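Local coordinates for protein phosphotriesterase, putative (Deinococcus radiodurans, PDB 4J35) that is probably a metal-dependent lactonase with weak promiscuous phosphotriesterase activity, here engineered to hydrolyse organophosphates at a site built on two divalent metal ions, at residues T18-L28 and L260-L270; I229-D240 and A283-I292. The protein carries 7 engineered substitutions. All blocks are in the same frame, centred on the assembly; numbering follows the deposited sequence.

Contact 1: residues T18-L28 and L260-L270; sequences TLPHEHVIFGL and LLSHDSIWHWL. Engineered in segment 18-28: L28 (natural residue Tyr). With CO (cobalt (II) ion), chain C.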
loop_
_atom_site.group_PDB
_atom_site.type_symbol
_atom_site.label_atom_id
_atom_site.label_comp_id
_atom_site.label_asym_id
_atom_site.label_seq_id
_atom_site.Cartn_x
_atom_site.Cartn_y
_atom_site.Cartn_z
ATOM N N THR A 18 1.769 12.792 -0.275
ATOM C CA THR A 18 1.212 11.520 0.189
ATOM C C THR A 18 2.212 10.386 0.095
ATOM O O THR A 18 3.015 10.282 -0.865
ATOM C CB THR A 18 -0.076 11.162 -0.657
ATOM O OG1 THR A 18 -1.048 12.194 -0.487
ATOM C CG2 THR A 18 -0.684 9.844 -0.233
ATOM N N LEU A 19 2.211 9.536 1.129
ATOM C CA LEU A 19 2.872 8.247 1.069
ATOM C C LEU A 19 1.758 7.258 0.823
ATOM O O LEU A 19 0.891 7.034 1.682
ATOM C CB LEU A 19 3.548 7.886 2.411
ATOM C CG LEU A 19 4.758 8.743 2.730
ATOM C CD1 LEU A 19 5.249 8.313 4.141
ATOM C CD2 LEU A 19 5.908 8.591 1.729
ATOM N N PRO A 20 1.770 6.644 -0.354
ATOM C CA PRO A 20 0.636 5.816 -0.776
ATOM C C PRO A 20 0.649 4.319 -0.369
ATOM O O PRO A 20 -0.258 3.569 -0.737
ATOM C CB PRO A 20 0.674 5.979 -2.313
ATOM C CG PRO A 20 2.126 5.974 -2.615
ATOM C CD PRO A 20 2.773 6.798 -1.427
ATOM N N HIS A 21 1.641 3.872 0.418
ATOM C CA HIS A 21 1.655 2.486 0.864
ATOM C C HIS A 21 2.534 2.377 2.107
ATOM O O HIS A 21 3.745 2.268 1.975
ATOM C CB HIS A 21 2.219 1.518 -0.170
ATOM C CG HIS A 21 2.024 0.078 0.177
ATOM N ND1 HIS A 21 1.421 -0.830 -0.680
ATOM C CD2 HIS A 21 2.364 -0.640 1.275
ATOM C CE1 HIS A 21 1.393 -2.019 -0.113
ATOM N NE2 HIS A 21 2.020 -1.934 1.053
ATOM N N GLU A 22 1.869 2.315 3.248
ATOM C CA GLU A 22 2.546 2.193 4.556
ATOM C C GLU A 22 1.654 1.382 5.483
ATOM O O GLU A 22 0.494 1.143 5.185
ATOM C CB GLU A 22 2.766 3.599 5.139
ATOM C CG GLU A 22 3.464 4.652 4.269
ATOM C CD GLU A 22 4.930 4.352 3.992
ATOM O OE1 GLU A 22 5.551 3.649 4.858
ATOM O OE2 GLU A 22 5.445 4.835 2.935
ATOM N N HIS A 23 2.176 1.001 6.654
ATOM C CA HIS A 23 1.442 0.200 7.624
ATOM C C HIS A 23 1.617 0.860 9.013
ATOM O O HIS A 23 2.665 0.728 9.612
ATOM C CB HIS A 23 1.958 -1.266 7.585
ATOM C CG HIS A 23 1.683 -1.950 6.263
ATOM N ND1 HIS A 23 0.412 -2.350 5.916
ATOM C CD2 HIS A 23 2.472 -2.244 5.194
ATOM C CE1 HIS A 23 0.430 -2.888 4.709
ATOM N NE2 HIS A 23 1.652 -2.795 4.219
ATOM N N VAL A 24 0.595 1.579 9.503
ATOM C CA VAL A 24 0.681 2.189 10.856
ATOM C C VAL A 24 0.883 1.072 11.904
ATOM O O VAL A 24 1.814 1.132 12.712
ATOM C CB VAL A 24 -0.563 3.062 11.184
ATOM C CG1 VAL A 24 -0.462 3.658 12.604
ATOM C CG2 VAL A 24 -0.728 4.197 10.148
ATOM N N ILE A 25 0.019 0.069 11.903
ATOM C CA ILE A 25 0.297 -1.180 12.610
ATOM C C ILE A 25 0.189 -2.370 11.659
ATOM O O ILE A 25 -0.440 -2.294 10.608
ATOM C CB ILE A 25 -0.634 -1.398 13.812
ATOM C CG1 ILE A 25 -2.072 -1.603 13.339
ATOM C CG2 ILE A 25 -0.529 -0.242 14.778
ATOM C CD1 ILE A 25 -3.081 -1.707 14.501
ATOM N N PHE A 26 0.877 -3.451 11.990
ATOM C CA PHE A 26 0.873 -4.607 11.134
ATOM C C PHE A 26 1.192 -5.871 11.901
ATOM O O PHE A 26 2.144 -5.888 12.706
ATOM C CB PHE A 26 1.923 -4.428 10.041
ATOM C CG PHE A 26 1.829 -5.462 8.946
ATOM C CD1 PHE A 26 2.508 -6.658 9.053
ATOM C CD2 PHE A 26 1.093 -5.216 7.800
ATOM C CE1 PHE A 26 2.423 -7.610 8.041
ATOM C CE2 PHE A 26 1.003 -6.165 6.791
ATOM C CZ PHE A 26 1.667 -7.358 6.913
ATOM N N GLY A 27 0.418 -6.924 11.631
ATOM C CA GLY A 27 0.685 -8.262 12.154
ATOM C C GLY A 27 0.572 -9.295 11.063
ATOM O O GLY A 27 -0.403 -9.288 10.334
ATOM N N LEU A 28 1.574 -10.159 10.939
ATOM C CA LEU A 28 1.491 -11.304 10.054
ATOM C C LEU A 28 0.436 -12.267 10.562
ATOM O O LEU A 28 0.339 -12.494 11.768
ATOM C CB LEU A 28 2.831 -12.009 9.973
ATOM C CG LEU A 28 3.921 -11.172 9.287
ATOM C CD1 LEU A 28 5.305 -11.731 9.636
ATOM C CD2 LEU A 28 3.690 -11.085 7.751
ATOM N N LEU A 260 4.836 6.394 -8.380
ATOM C CA LEU A 260 4.642 6.805 -6.996
ATOM C C LEU A 260 5.702 6.183 -6.097
ATOM O O LEU A 260 6.369 5.235 -6.475
ATOM C CB LEU A 260 3.240 6.437 -6.511
ATOM C CG LEU A 260 2.147 7.267 -7.180
ATOM C CD1 LEU A 260 1.570 6.523 -8.417
ATOM C CD2 LEU A 260 1.061 7.603 -6.181
ATOM N N LEU A 261 5.834 6.735 -4.896
ATOM C CA LEU A 261 6.975 6.422 -4.010
ATOM C C LEU A 261 6.511 6.177 -2.574
ATOM O O LEU A 261 5.757 6.961 -2.035
ATOM C CB LEU A 261 7.964 7.589 -3.990
ATOM C CG LEU A 261 8.519 8.093 -5.325
ATOM C CD1 LEU A 261 9.320 9.397 -5.074
ATOM C CD2 LEU A 261 9.398 7.065 -6.008
ATOM N N SER A 262 6.938 5.068 -1.971
ATOM C CA SER A 262 6.607 4.803 -0.557
ATOM C C SER A 262 7.601 3.845 0.065
ATOM O O SER A 262 8.544 3.427 -0.609
ATOM C CB SER A 262 5.207 4.263 -0.405
ATOM O OG SER A 262 4.510 5.024 0.542
ATOM N N HIS A 263 7.401 3.542 1.358
ATOM C CA HIS A 263 8.310 2.671 2.087
ATOM C C HIS A 263 7.794 1.275 2.448
ATOM O O HIS A 263 8.613 0.383 2.755
ATOM C CB HIS A 263 8.741 3.335 3.425
ATOM C CG HIS A 263 9.101 4.778 3.298
ATOM N ND1 HIS A 263 8.171 5.792 3.372
ATOM C CD2 HIS A 263 10.305 5.378 3.157
ATOM C CE1 HIS A 263 8.794 6.960 3.296
ATOM N NE2 HIS A 263 10.086 6.731 3.161
ATOM N N ASP A 264 6.474 1.101 2.535
ATOM C CA ASP A 264 5.902 -0.144 3.052
ATOM C C ASP A 264 6.404 -0.386 4.492
ATOM O O ASP A 264 6.596 -1.517 4.924
ATOM C CB ASP A 264 6.299 -1.306 2.168
ATOM C CG ASP A 264 5.415 -2.542 2.374
ATOM O OD1 ASP A 264 4.331 -2.462 2.981
ATOM O OD2 ASP A 264 5.861 -3.606 1.942
ATOM N N SER A 265 6.568 0.706 5.213
ATOM C CA SER A 265 7.137 0.643 6.578
ATOM C C SER A 265 6.084 0.154 7.558
ATOM O O SER A 265 4.884 0.223 7.289
ATOM C CB SER A 265 7.681 2.022 6.953
ATOM O OG SER A 265 6.658 2.984 7.179
ATOM N N ILE A 266 6.519 -0.368 8.706
ATOM C CA ILE A 266 5.565 -0.799 9.714
ATOM C C ILE A 266 5.883 0.055 10.947
ATOM O O ILE A 266 6.990 -0.034 11.472
ATOM C CB ILE A 266 5.749 -2.291 10.044
ATOM C CG1 ILE A 266 5.250 -3.176 8.887
ATOM C CG2 ILE A 266 5.058 -2.645 11.352
ATOM C CD1 ILE A 266 5.735 -4.625 9.059
ATOM N N TRP A 267 4.960 0.893 11.394
ATOM C CA TRP A 267 5.319 1.809 12.488
ATOM C C TRP A 267 5.218 1.154 13.832
ATOM O O TRP A 267 5.865 1.586 14.793
ATOM C CB TRP A 267 4.448 3.047 12.514
ATOM C CG TRP A 267 4.347 3.743 11.192
ATOM C CD1 TRP A 267 4.978 3.420 10.014
ATOM C CD2 TRP A 267 3.537 4.878 10.921
ATOM N NE1 TRP A 267 4.593 4.309 9.014
ATOM C CE2 TRP A 267 3.703 5.202 9.551
ATOM C CE3 TRP A 267 2.686 5.664 11.707
ATOM C CZ2 TRP A 267 3.050 6.278 8.959
ATOM C CZ3 TRP A 267 2.031 6.731 11.109
ATOM C CH2 TRP A 267 2.214 7.023 9.747
ATOM N N HIS A 268 4.391 0.128 13.933
ATOM C CA HIS A 268 4.277 -0.615 15.193
ATOM C C HIS A 268 3.909 -2.045 14.890
ATOM O O HIS A 268 2.926 -2.314 14.242
ATOM C CB HIS A 268 3.200 -0.012 16.074
ATOM C CG HIS A 268 2.960 -0.772 17.342
ATOM N ND1 HIS A 268 3.669 -0.527 18.492
ATOM C CD2 HIS A 268 2.091 -1.765 17.637
ATOM C CE1 HIS A 268 3.240 -1.331 19.452
ATOM N NE2 HIS A 268 2.280 -2.088 18.960
ATOM N N TRP A 269 4.716 -2.970 15.360
ATOM C CA TRP A 269 4.505 -4.359 15.008
ATOM C C TRP A 269 3.578 -5.083 16.008
ATOM O O TRP A 269 3.689 -4.903 17.230
ATOM C CB TRP A 269 5.894 -4.975 14.882
ATOM C CG TRP A 269 6.048 -6.427 15.028
ATOM C CD1 TRP A 269 6.244 -7.137 16.202
ATOM C CD2 TRP A 269 6.139 -7.373 13.966
ATOM N NE1 TRP A 269 6.409 -8.472 15.922
ATOM C CE2 TRP A 269 6.349 -8.651 14.562
ATOM C CE3 TRP A 269 6.047 -7.272 12.569
ATOM C CZ2 TRP A 269 6.463 -9.813 13.806
ATOM C CZ3 TRP A 269 6.153 -8.427 11.819
ATOM C CH2 TRP A 269 6.360 -9.689 12.442
ATOM N N LEU A 270 2.651 -5.877 15.490
ATOM C CA LEU A 270 1.743 -6.663 16.345
ATOM C C LEU A 270 2.331 -8.031 16.686
ATOM O O LEU A 270 3.043 -8.638 15.886
ATOM C CB LEU A 270 0.352 -6.810 15.690
ATOM C CG LEU A 270 -0.263 -5.457 15.301
ATOM C CD1 LEU A 270 -1.545 -5.664 14.481
ATOM C CD2 LEU A 270 -0.545 -4.594 16.538
HETATM CO CO CO C . 2.404 -3.446 2.525
HETATM O O HOH W 1 5.120 9.819 -2.037
HETATM O O HOH W 2 3.334 -9.835 13.481
#

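Contact 2: residues I229-D240 and A283-I292; sequences IGLQGMLGTPTD and AVKDWHPLHI. Engineered in segment 229-240: L235 (natural residue Val).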
loop_
_atom_site.group_PDB
_atom_site.type_symbol
_atom_site.label_atom_id
_atom_site.label_comp_id
_atom_site.label_asym_id
_atom_site.label_seq_id
_atom_site.Cartn_x
_atom_site.Cartn_y
_atom_site.Cartn_z
ATOM N N ILE A 229 10.849 1.420 -0.577
ATOM C CA ILE A 229 12.106 2.158 -0.599
ATOM C C ILE A 229 12.648 2.159 0.831
ATOM O O ILE A 229 11.937 2.497 1.762
ATOM C CB ILE A 229 11.944 3.605 -1.107
ATOM C CG1 ILE A 229 11.427 3.591 -2.577
ATOM C CG2 ILE A 229 13.267 4.357 -1.058
ATOM C CD1 ILE A 229 11.117 4.958 -3.135
ATOM N N GLY A 230 13.893 1.736 0.960
ATOM C CA GLY A 230 14.545 1.615 2.278
ATOM C C GLY A 230 14.749 0.163 2.695
ATOM O O GLY A 230 15.593 -0.111 3.550
ATOM N N LEU A 231 13.993 -0.770 2.099
ATOM C CA LEU A 231 14.140 -2.192 2.429
ATOM C C LEU A 231 15.113 -2.829 1.434
ATOM O O LEU A 231 14.745 -3.131 0.305
ATOM C CB LEU A 231 12.776 -2.892 2.389
ATOM C CG LEU A 231 12.685 -4.359 2.815
ATOM C CD1 LEU A 231 13.216 -4.510 4.241
ATOM C CD2 LEU A 231 11.225 -4.835 2.710
ATOM N N GLN A 232 16.359 -3.037 1.852
ATOM C CA GLN A 232 17.455 -3.252 0.895
ATOM C C GLN A 232 18.088 -4.643 0.954
ATOM O O GLN A 232 18.734 -4.993 1.916
ATOM C CB GLN A 232 18.559 -2.207 1.104
ATOM C CG GLN A 232 18.099 -0.762 1.024
ATOM C CD GLN A 232 19.254 0.228 0.919
ATOM O OE1 GLN A 232 19.812 0.421 -0.156
ATOM N NE2 GLN A 232 19.592 0.888 2.030
ATOM N N GLY A 233 17.936 -5.431 -0.097
ATOM C CA GLY A 233 18.544 -6.749 -0.102
ATOM C C GLY A 233 18.051 -7.722 0.968
ATOM O O GLY A 233 18.793 -8.622 1.368
ATOM N N MET A 234 16.826 -7.543 1.458
ATOM C CA MET A 234 16.175 -8.580 2.259
ATOM C C MET A 234 15.392 -9.485 1.300
ATOM O O MET A 234 14.518 -9.018 0.564
ATOM C CB MET A 234 15.220 -7.995 3.314
ATOM C CG MET A 234 15.081 -8.836 4.632
ATOM S SD MET A 234 13.357 -8.756 5.199
ATOM C CE MET A 234 13.429 -8.798 7.003
ATOM N N LEU A 235 15.723 -10.772 1.280
ATOM C CA LEU A 235 14.928 -11.742 0.530
ATOM C C LEU A 235 14.651 -11.258 -0.877
ATOM O O LEU A 235 13.511 -11.270 -1.347
ATOM C CB LEU A 235 13.609 -12.006 1.256
ATOM C CG LEU A 235 13.826 -12.378 2.724
ATOM C CD1 LEU A 235 12.529 -12.860 3.354
ATOM C CD2 LEU A 235 14.919 -13.433 2.851
ATOM N N GLY A 236 15.710 -10.816 -1.540
ATOM C CA GLY A 236 15.637 -10.502 -2.951
ATOM C C GLY A 236 15.335 -9.057 -3.279
ATOM O O GLY A 236 15.373 -8.687 -4.454
ATOM N N THR A 237 15.037 -8.228 -2.281
ATOM C CA THR A 237 14.778 -6.827 -2.599
ATOM C C THR A 237 16.059 -6.187 -3.095
ATOM O O THR A 237 17.153 -6.517 -2.640
ATOM C CB THR A 237 14.224 -5.986 -1.437
ATOM O OG1 THR A 237 15.047 -6.144 -0.274
ATOM C CG2 THR A 237 12.791 -6.383 -1.113
ATOM N N PRO A 238 15.927 -5.279 -4.061
ATOM C CA PRO A 238 17.096 -4.540 -4.532
ATOM C C PRO A 238 17.556 -3.534 -3.502
ATOM O O PRO A 238 16.875 -3.300 -2.503
ATOM C CB PRO A 238 16.569 -3.796 -5.761
ATOM C CG PRO A 238 15.093 -3.736 -5.565
ATOM C CD PRO A 238 14.731 -4.999 -4.868
ATOM N N THR A 239 18.692 -2.912 -3.772
ATOM C CA THR A 239 19.136 -1.783 -2.985
ATOM C C THR A 239 18.430 -0.547 -3.499
ATOM O O THR A 239 17.881 -0.543 -4.609
ATOM C CB THR A 239 20.662 -1.587 -3.112
ATOM O OG1 THR A 239 20.984 -1.130 -4.434
ATOM C CG2 THR A 239 21.388 -2.904 -2.840
ATOM N N ASP A 240 18.468 0.515 -2.706
ATOM C CA ASP A 240 17.848 1.770 -3.096
ATOM C C ASP A 240 18.533 2.361 -4.324
ATOM O O ASP A 240 17.896 3.017 -5.164
ATOM C CB ASP A 240 17.897 2.766 -1.934
ATOM C CG ASP A 240 16.813 2.500 -0.893
ATOM O OD1 ASP A 240 15.890 1.694 -1.178
ATOM O OD2 ASP A 240 16.873 3.105 0.202
ATOM N N ALA A 283 19.772 -4.175 5.977
ATOM C CA ALA A 283 18.589 -4.300 5.133
ATOM C C ALA A 283 17.461 -3.410 5.622
ATOM O O ALA A 283 16.672 -2.896 4.825
ATOM C CB ALA A 283 18.132 -5.729 5.123
ATOM N N VAL A 284 17.367 -3.239 6.936
ATOM C CA VAL A 284 16.206 -2.548 7.496
ATOM C C VAL A 284 16.526 -1.133 7.980
ATOM O O VAL A 284 15.649 -0.441 8.485
ATOM C CB VAL A 284 15.518 -3.366 8.619
ATOM C CG1 VAL A 284 15.028 -4.688 8.093
ATOM C CG2 VAL A 284 16.474 -3.592 9.840
ATOM N N LYS A 285 17.764 -0.688 7.793
ATOM C CA LYS A 285 18.220 0.569 8.414
ATOM C C LYS A 285 17.453 1.807 7.958
ATOM O O LYS A 285 17.164 2.708 8.760
ATOM C CB LYS A 285 19.701 0.796 8.104
ATOM C CG LYS A 285 20.257 2.051 8.743
ATOM C CD LYS A 285 21.736 2.232 8.458
ATOM C CE LYS A 285 22.281 3.475 9.190
ATOM N NZ LYS A 285 23.753 3.693 8.981
ATOM N N ASP A 286 17.178 1.890 6.654
ATOM C CA ASP A 286 16.443 3.027 6.115
ATOM C C ASP A 286 14.977 2.697 5.898
ATOM O O ASP A 286 14.297 3.444 5.206
ATOM C CB ASP A 286 17.009 3.455 4.756
ATOM C CG ASP A 286 18.450 3.934 4.833
ATOM O OD1 ASP A 286 18.810 4.628 5.817
ATOM O OD2 ASP A 286 19.215 3.606 3.895
ATOM N N TRP A 287 14.501 1.586 6.455
ATOM C CA TRP A 287 13.143 1.142 6.215
ATOM C C TRP A 287 12.199 1.749 7.238
ATOM O O TRP A 287 11.753 1.059 8.175
ATOM C CB TRP A 287 13.073 -0.379 6.244
ATOM C CG TRP A 287 11.767 -0.951 5.836
ATOM C CD1 TRP A 287 10.964 -0.548 4.781
ATOM C CD2 TRP A 287 11.104 -2.061 6.440
ATOM N NE1 TRP A 287 9.850 -1.341 4.725
ATOM C CE2 TRP A 287 9.907 -2.265 5.743
ATOM C CE3 TRP A 287 11.405 -2.899 7.540
ATOM C CZ2 TRP A 287 9.012 -3.287 6.079
ATOM C CZ3 TRP A 287 10.501 -3.902 7.882
ATOM C CH2 TRP A 287 9.328 -4.093 7.141
ATOM N N HIS A 288 11.916 3.042 7.047
ATOM C CA HIS A 288 11.051 3.797 7.935
ATOM C C HIS A 288 10.547 5.001 7.202
ATOM O O HIS A 288 11.120 5.415 6.202
ATOM C CB HIS A 288 11.869 4.243 9.187
ATOM C CG HIS A 288 12.980 5.183 8.856
ATOM N ND1 HIS A 288 12.777 6.531 8.673
ATOM C CD2 HIS A 288 14.296 4.964 8.630
ATOM C CE1 HIS A 288 13.931 7.110 8.382
ATOM N NE2 HIS A 288 14.865 6.174 8.339
ATOM N N PRO A 289 9.432 5.569 7.647
ATOM C CA PRO A 289 8.734 6.486 6.725
ATOM C C PRO A 289 9.303 7.893 6.518
ATOM O O PRO A 289 8.693 8.701 5.829
ATOM C CB PRO A 289 7.344 6.592 7.343
ATOM C CG PRO A 289 7.563 6.266 8.789
ATOM C CD PRO A 289 8.596 5.201 8.794
ATOM N N LEU A 290 10.453 8.210 7.106
ATOM C CA LEU A 290 11.071 9.505 6.883
ATOM C C LEU A 290 12.169 9.461 5.819
ATOM O O LEU A 290 12.770 10.491 5.478
ATOM C CB LEU A 290 11.719 9.983 8.238
ATOM C CG LEU A 290 10.801 9.790 9.439
ATOM C CD1 LEU A 290 11.534 10.219 10.758
ATOM C CD2 LEU A 290 9.555 10.601 9.311
ATOM N N HIS A 291 12.508 8.257 5.381
ATOM C CA HIS A 291 13.606 8.014 4.456
ATOM C C HIS A 291 13.390 8.692 3.093
ATOM O O HIS A 291 14.318 9.263 2.521
ATOM C CB HIS A 291 13.779 6.504 4.326
ATOM C CG HIS A 291 14.746 6.063 3.272
ATOM N ND1 HIS A 291 16.005 6.598 3.132
ATOM C CD2 HIS A 291 14.647 5.096 2.335
ATOM C CE1 HIS A 291 16.639 5.987 2.151
ATOM N NE2 HIS A 291 15.831 5.076 1.641
ATOM N N ILE A 292 12.152 8.765 2.620
ATOM C CA ILE A 292 11.957 9.256 1.262
ATOM C C ILE A 292 12.181 10.772 1.304
ATOM O O ILE A 292 12.975 11.322 0.547
ATOM C CB ILE A 292 10.590 8.907 0.684
ATOM C CG1 ILE A 292 10.677 7.499 0.122
ATOM C CG2 ILE A 292 10.218 9.924 -0.382
ATOM C CD1 ILE A 292 9.304 6.880 -0.236
HETATM O O HOH W 3 18.062 -0.026 4.482
HETATM O O HOH W 4 19.282 3.892 0.994
#

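Contact 1: residues T18-L28 and L260-L270
L19 rests both methyls against the H263 imidazole, CD2 lying 3.7 Å from H263 CE1. At P20 and H21 the first barrel strand meets S262, whose OG accepts from H21 N and donates to E22 OE2 (2.6 Å). H21 opens the HxH metal motif of the phosphotriesterase TIM barrel: its CG stands anti to the backbone N (chi1 -170°), and NE2 reaches the cobalt ion at 2.1 Å. E22 turns to the other side, its chain bent at chi2, and the buried carboxylate takes five hydrogen bonds. OE2 receives S262 OG, H263 N on the syn side and H263 ND1 from above the carboxylate plane; OE1 receives S265 N and, nearly along its C-O axis, S265 OG (2.7 Å). This grip probably holds the turn that presents D264. H23 NE2 (2.0 Å) and D264 OD1 (2.2 Å) bind the same cobalt, the D264 carboxylate plane 86° from the H21 ring; T68 holds H23 ND1 and R228 salt-bridges D264 OD2. Beyond the metal the backbones run parallel, W267 N donating to H23 O and L270 N to F26 O. V24 CG2 sits over the six-membered ring of W267, a CH-pi contact 4.0 Å from its centroid, while F26 CB packs on I266 CG1. Strand 61-66 flanks 17-26 on its other edge; helices 42-58 and 76-86 cover V24, and helix 307-322 backs P20 and L260.

Contact 2: residues I229-D240 and A283-I292
D240 OD2 accepts H291 NE2 at 2.7 Å and a water that also donates to D286 OD2, while D240 OD1 takes G230 N on its syn lone pair and a salt bridge from R243. This His-carboxylate pair of the TIM barrel links the loop after strand 223-226, where it enters helix 240-251, to the turn entering helix 291-303. The carboxylate and imidazole planes are 19° apart, and H291 ND1 is held in turn by D295, which fixes the ring's rotation. With an alanine at D240, H291 NE2 and G230 N would probably lose their acceptor and R243 this salt bridge, freeing the loop to shift. D286 CB sits over the centre of the H291 ring, and G230 packs so closely against D286 O that a side chain there would clash. Q232 N donates to A283 O (3.0 Å) in the carbonyl plane, nearly straight at 171°, and Q232 OE1 accepts D240 N. L231 CG, anti to the backbone N (chi1 -175°), carries CD1 over the W287 ring face, while L231 CB makes a CH-pi contact 4.0 Å from the five-membered ring's centroid. I229 CD1 meets I292 CD1 at 3.9 Å.

How the contacts relate
The two contacts interleave along the chain, in the order 18-28, 229-240, 260-270, 283-292, with centres 12 Å apart in one TIM barrel. Contact 1 lies deep, about 7 Å from the centre of the chain, where strand 17-26 meets strand 266-269; contact 2 lies about 15 Å out, among loops. Segment 260-270 of contact 1 lies against both segments of contact 2. H263 NE2 is probably hydrogen-bonded to I292 N, near the start of helix 291-303, and S262 O to I229 N. The side chain of W287 comes within about 4 Å of that of D264 and about 8 Å from a cobalt ion, so contact 2 forms part of the outer surroundings of the metal site.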